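Local coordinates for LbaCas13a H328A (C2c2) (Lachnospiraceae bacterium NK4A179, PDB 5WLH), which binds and probably processes CRISPR precursor RNA and, guided by it, is thought to cleave target RNA as a type VI CRISPR nuclease, at residues Lys63-Glu74 against Arg180-Arg192. Residues are numbered along the deposited sequence; the frame is centred on the assembly and turned at random.
With nucleotides of chain B.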
# COMPACT_ATOMS: atom_id res chain seq x y z
N LYS A 63 -21.47 -7.11 -27.43
CA LYS A 63 -22.87 -7.07 -27.84
C LYS A 63 -23.84 -7.10 -26.66
O LYS A 63 -25.05 -6.94 -26.87
CB LYS A 63 -23.14 -8.21 -28.81
CG LYS A 63 -22.64 -7.91 -30.23
CD LYS A 63 -22.74 -6.40 -30.52
CE LYS A 63 -22.20 -6.03 -31.89
NZ LYS A 63 -20.81 -5.54 -31.79
N SER A 64 -23.34 -7.28 -25.44
CA SER A 64 -24.17 -7.13 -24.25
C SER A 64 -24.78 -5.73 -24.17
O SER A 64 -25.98 -5.57 -23.92
CB SER A 64 -23.34 -7.40 -22.99
OG SER A 64 -23.91 -8.44 -22.21
N SER A 65 -23.96 -4.71 -24.41
CA SER A 65 -24.35 -3.31 -24.22
C SER A 65 -25.25 -2.78 -25.33
O SER A 65 -25.69 -1.62 -25.24
CB SER A 65 -23.10 -2.44 -24.11
OG SER A 65 -23.39 -1.07 -24.33
N GLY A 66 -25.55 -3.59 -26.35
CA GLY A 66 -26.16 -3.05 -27.56
C GLY A 66 -27.50 -2.38 -27.32
O GLY A 66 -27.71 -1.23 -27.72
N LYS A 67 -28.42 -3.08 -26.68
CA LYS A 67 -29.80 -2.59 -26.66
C LYS A 67 -30.06 -1.57 -25.56
O LYS A 67 -31.09 -0.89 -25.60
CB LYS A 67 -30.78 -3.77 -26.56
CG LYS A 67 -31.23 -4.31 -27.92
CD LYS A 67 -30.07 -4.36 -28.92
CE LYS A 67 -30.52 -4.66 -30.34
NZ LYS A 67 -29.36 -5.10 -31.17
N LEU A 68 -29.15 -1.42 -24.60
CA LEU A 68 -29.23 -0.32 -23.65
C LEU A 68 -28.48 0.92 -24.12
O LEU A 68 -28.37 1.89 -23.37
CB LEU A 68 -28.70 -0.78 -22.29
CG LEU A 68 -29.66 -1.62 -21.44
CD1 LEU A 68 -28.99 -2.08 -20.16
CD2 LEU A 68 -30.95 -0.86 -21.14
N TYR A 69 -27.96 0.91 -25.35
CA TYR A 69 -27.16 2.02 -25.85
C TYR A 69 -28.00 3.29 -25.93
O TYR A 69 -29.08 3.31 -26.52
CB TYR A 69 -26.60 1.67 -27.23
CG TYR A 69 -25.62 2.67 -27.78
CD1 TYR A 69 -26.05 3.85 -28.38
CD2 TYR A 69 -24.25 2.44 -27.71
CE1 TYR A 69 -25.16 4.77 -28.88
CE2 TYR A 69 -23.35 3.34 -28.22
CZ TYR A 69 -23.80 4.51 -28.80
OH TYR A 69 -22.90 5.42 -29.30
N ARG A 70 -27.50 4.36 -25.30
CA ARG A 70 -28.10 5.68 -25.36
C ARG A 70 -27.01 6.73 -25.51
O ARG A 70 -25.93 6.60 -24.92
CB ARG A 70 -28.94 6.00 -24.11
CG ARG A 70 -30.06 5.00 -23.84
CD ARG A 70 -31.27 5.32 -24.70
NE ARG A 70 -32.43 4.50 -24.37
CZ ARG A 70 -32.59 3.23 -24.74
NH1 ARG A 70 -31.63 2.63 -25.44
NH2 ARG A 70 -33.69 2.57 -24.41
N ILE A 71 -27.30 7.76 -26.30
CA ILE A 71 -26.34 8.85 -26.51
C ILE A 71 -26.00 9.53 -25.20
O ILE A 71 -24.85 9.92 -24.96
CB ILE A 71 -26.91 9.85 -27.54
CG1 ILE A 71 -27.13 9.17 -28.89
CG2 ILE A 71 -26.01 11.07 -27.68
CD1 ILE A 71 -25.91 8.52 -29.45
N PHE A 72 -26.99 9.68 -24.32
CA PHE A 72 -26.84 10.39 -23.05
C PHE A 72 -27.01 9.44 -21.87
O PHE A 72 -27.89 8.58 -21.89
CB PHE A 72 -27.86 11.53 -22.95
CG PHE A 72 -27.67 12.61 -23.99
CD1 PHE A 72 -26.56 13.44 -23.95
CD2 PHE A 72 -28.59 12.79 -25.01
CE1 PHE A 72 -26.38 14.44 -24.90
CE2 PHE A 72 -28.42 13.78 -25.97
CZ PHE A 72 -27.31 14.61 -25.91
N ASN A 73 -26.18 9.62 -20.84
CA ASN A 73 -26.22 8.80 -19.63
C ASN A 73 -27.34 9.24 -18.69
O ASN A 73 -28.19 10.06 -19.04
CB ASN A 73 -24.88 8.87 -18.90
CG ASN A 73 -23.75 8.23 -19.67
OD1 ASN A 73 -23.95 7.26 -20.40
ND2 ASN A 73 -22.56 8.80 -19.53
N GLU A 74 -27.30 8.71 -17.47
CA GLU A 74 -28.31 8.95 -16.42
C GLU A 74 -29.72 8.72 -16.94
O GLU A 74 -29.93 7.91 -17.84
CB GLU A 74 -28.18 10.36 -15.84
CG GLU A 74 -27.32 10.45 -14.59
CD GLU A 74 -27.97 9.83 -13.37
OE1 GLU A 74 -28.90 10.45 -12.80
OE2 GLU A 74 -27.56 8.72 -12.97
N ARG A 180 -24.75 22.33 -21.73
CA ARG A 180 -24.71 21.69 -20.41
C ARG A 180 -24.99 20.20 -20.52
O ARG A 180 -24.33 19.39 -19.85
CB ARG A 180 -25.71 22.36 -19.48
CG ARG A 180 -25.16 23.60 -18.81
CD ARG A 180 -26.25 24.55 -18.33
NE ARG A 180 -25.67 25.84 -17.98
CZ ARG A 180 -25.20 26.14 -16.78
NH1 ARG A 180 -25.27 25.24 -15.80
NH2 ARG A 180 -24.67 27.33 -16.55
N ILE A 181 -25.95 19.81 -21.36
CA ILE A 181 -26.33 18.41 -21.50
C ILE A 181 -25.19 17.60 -22.09
O ILE A 181 -24.93 16.46 -21.69
CB ILE A 181 -27.60 18.29 -22.36
CG1 ILE A 181 -28.83 18.68 -21.54
CG2 ILE A 181 -27.75 16.89 -22.90
CD1 ILE A 181 -30.12 18.43 -22.26
N ILE A 182 -24.50 18.17 -23.08
CA ILE A 182 -23.40 17.46 -23.72
C ILE A 182 -22.27 17.21 -22.73
O ILE A 182 -21.78 16.09 -22.58
CB ILE A 182 -22.91 18.24 -24.95
CG1 ILE A 182 -23.95 18.15 -26.07
CG2 ILE A 182 -21.56 17.73 -25.41
CD1 ILE A 182 -23.59 18.97 -27.30
N ALA A 183 -21.85 18.26 -22.02
CA ALA A 183 -20.73 18.12 -21.11
C ALA A 183 -21.07 17.22 -19.93
O ALA A 183 -20.18 16.54 -19.40
CB ALA A 183 -20.28 19.49 -20.61
N LYS A 184 -22.33 17.20 -19.51
CA LYS A 184 -22.71 16.46 -18.31
C LYS A 184 -23.15 15.02 -18.60
O LYS A 184 -22.86 14.12 -17.81
CB LYS A 184 -23.84 17.19 -17.57
CG LYS A 184 -24.19 16.56 -16.23
CD LYS A 184 -25.27 17.34 -15.51
CE LYS A 184 -24.92 18.82 -15.43
NZ LYS A 184 -25.49 19.47 -14.22
N TYR A 185 -23.83 14.79 -19.73
CA TYR A 185 -24.46 13.50 -19.97
C TYR A 185 -23.94 12.73 -21.17
O TYR A 185 -24.30 11.56 -21.33
CB TYR A 185 -25.98 13.68 -20.12
CG TYR A 185 -26.64 14.24 -18.88
CD1 TYR A 185 -26.66 13.53 -17.69
CD2 TYR A 185 -27.24 15.50 -18.90
CE1 TYR A 185 -27.26 14.04 -16.56
CE2 TYR A 185 -27.84 16.02 -17.77
CZ TYR A 185 -27.85 15.29 -16.60
OH TYR A 185 -28.45 15.80 -15.47
N LEU A 186 -23.11 13.33 -22.02
CA LEU A 186 -22.71 12.63 -23.23
C LEU A 186 -21.91 11.37 -22.91
O LEU A 186 -20.97 11.41 -22.11
CB LEU A 186 -21.89 13.54 -24.14
CG LEU A 186 -21.46 12.87 -25.45
CD1 LEU A 186 -22.67 12.38 -26.23
CD2 LEU A 186 -20.63 13.85 -26.26
N LYS A 187 -22.27 10.27 -23.56
CA LYS A 187 -21.55 9.01 -23.44
C LYS A 187 -20.05 9.21 -23.64
O LYS A 187 -19.62 9.92 -24.55
CB LYS A 187 -22.09 7.99 -24.45
CG LYS A 187 -22.42 6.65 -23.85
CD LYS A 187 -22.98 5.71 -24.89
CE LYS A 187 -21.91 4.87 -25.53
NZ LYS A 187 -21.32 3.89 -24.58
N LYS A 188 -19.26 8.55 -22.79
CA LYS A 188 -17.82 8.78 -22.76
C LYS A 188 -17.16 8.42 -24.10
O LYS A 188 -16.26 9.12 -24.56
CB LYS A 188 -17.18 7.97 -21.62
CG LYS A 188 -17.60 8.34 -20.16
CD LYS A 188 -19.09 8.03 -19.81
CE LYS A 188 -19.52 6.65 -20.31
NZ LYS A 188 -20.99 6.51 -20.36
N SER A 189 -17.61 7.33 -24.73
CA SER A 189 -17.06 6.92 -26.02
C SER A 189 -17.35 7.93 -27.12
O SER A 189 -16.71 7.89 -28.17
CB SER A 189 -17.63 5.55 -26.41
OG SER A 189 -19.04 5.57 -26.35
N LEU A 190 -18.29 8.84 -26.90
CA LEU A 190 -18.62 9.88 -27.87
C LEU A 190 -17.96 11.21 -27.54
O LEU A 190 -18.17 12.18 -28.27
CB LEU A 190 -20.14 10.06 -27.96
CG LEU A 190 -20.95 8.82 -28.35
CD1 LEU A 190 -22.43 9.11 -28.26
CD2 LEU A 190 -20.57 8.34 -29.74
N CYS A 191 -17.18 11.27 -26.46
CA CYS A 191 -16.54 12.50 -26.00
C CYS A 191 -15.21 12.70 -26.73
O CYS A 191 -14.12 12.55 -26.17
CB CYS A 191 -16.34 12.48 -24.49
SG CYS A 191 -17.74 13.08 -23.54
N ARG A 192 -15.32 13.01 -28.01
CA ARG A 192 -14.21 13.46 -28.83
C ARG A 192 -14.65 14.74 -29.51
O ARG A 192 -15.85 14.93 -29.75
CB ARG A 192 -13.80 12.40 -29.86
CG ARG A 192 -13.33 11.11 -29.21
CD ARG A 192 -13.93 9.90 -29.87
NE ARG A 192 -13.18 9.57 -31.08
CZ ARG A 192 -12.40 8.50 -31.21
NH1 ARG A 192 -12.26 7.62 -30.23
NH2 ARG A 192 -11.78 8.31 -32.36
P A B 20 -9.53 5.28 -32.21
OP1 A B 20 -9.82 3.83 -32.32
OP2 A B 20 -10.39 6.34 -32.79
O5' A B 20 -9.42 5.59 -30.65
C5' A B 20 -8.72 4.70 -29.79
C4' A B 20 -8.54 5.33 -28.44
O4' A B 20 -7.68 6.49 -28.54
C3' A B 20 -9.79 5.87 -27.79
O3' A B 20 -10.61 4.87 -27.24
C2' A B 20 -9.23 6.85 -26.78
O2' A B 20 -8.67 6.16 -25.67
C1' A B 20 -8.08 7.46 -27.59
N9 A B 20 -8.53 8.66 -28.32
C8 A B 20 -8.95 8.75 -29.63
N7 A B 20 -9.31 9.96 -29.98
C5 A B 20 -9.12 10.71 -28.83
C6 A B 20 -9.32 12.07 -28.52
N6 A B 20 -9.77 12.97 -29.39
N1 A B 20 -9.04 12.48 -27.28
C2 A B 20 -8.59 11.59 -26.39
N3 A B 20 -8.37 10.29 -26.55
C4 A B 20 -8.65 9.92 -27.80
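Phe72 pushes its ring into the hollow beside the last turn of helix 175-185, where Ile181 CG2 sits over one face, 3.4 Å from Phe72 CE1, in a CH-pi contact, and Tyr185 CB lies against Phe72 CD1. Ile71 CG2 lies over the centre of the opposite face, sandwiching the ring, and alongside Leu186 CD1, while Ile71 CD1 meets Leu190 CD1 at 3.7 Å; Val226 and Leu199 close round this isoleucine. The Lys187 chain, turned about its CG-CD bond (chi3 92°) and bent again at the next, runs at about a right angle to the Tyr69 side chain, its CD over one face of the ring toward the rim and its CE 3.4 Å from Tyr69 CE2. The phenol oxygen of Tyr69 is held by Asp229, which also takes the Ser189 hydroxyl. Two nearly straight backbone bonds lock the register: Lys187 N to Ile71 O at 3.0 Å and Asn73 N to Tyr185 O at 2.7 Å. Beyond the interface, Arg192 lays its guanidinium over N7 of A20 of chain B and points NH2 at its OP2, though 2.4 Å is too short to trust; NH1 forms a salt bridge with another RNA phosphate. A leucine here is likely to leave both phosphates without this charge and N7 without its guanidinium. Phe72 and Leu186 thus form a single beta bridge joining two loops within the helical, RNA-binding N-terminal region of Cas13a.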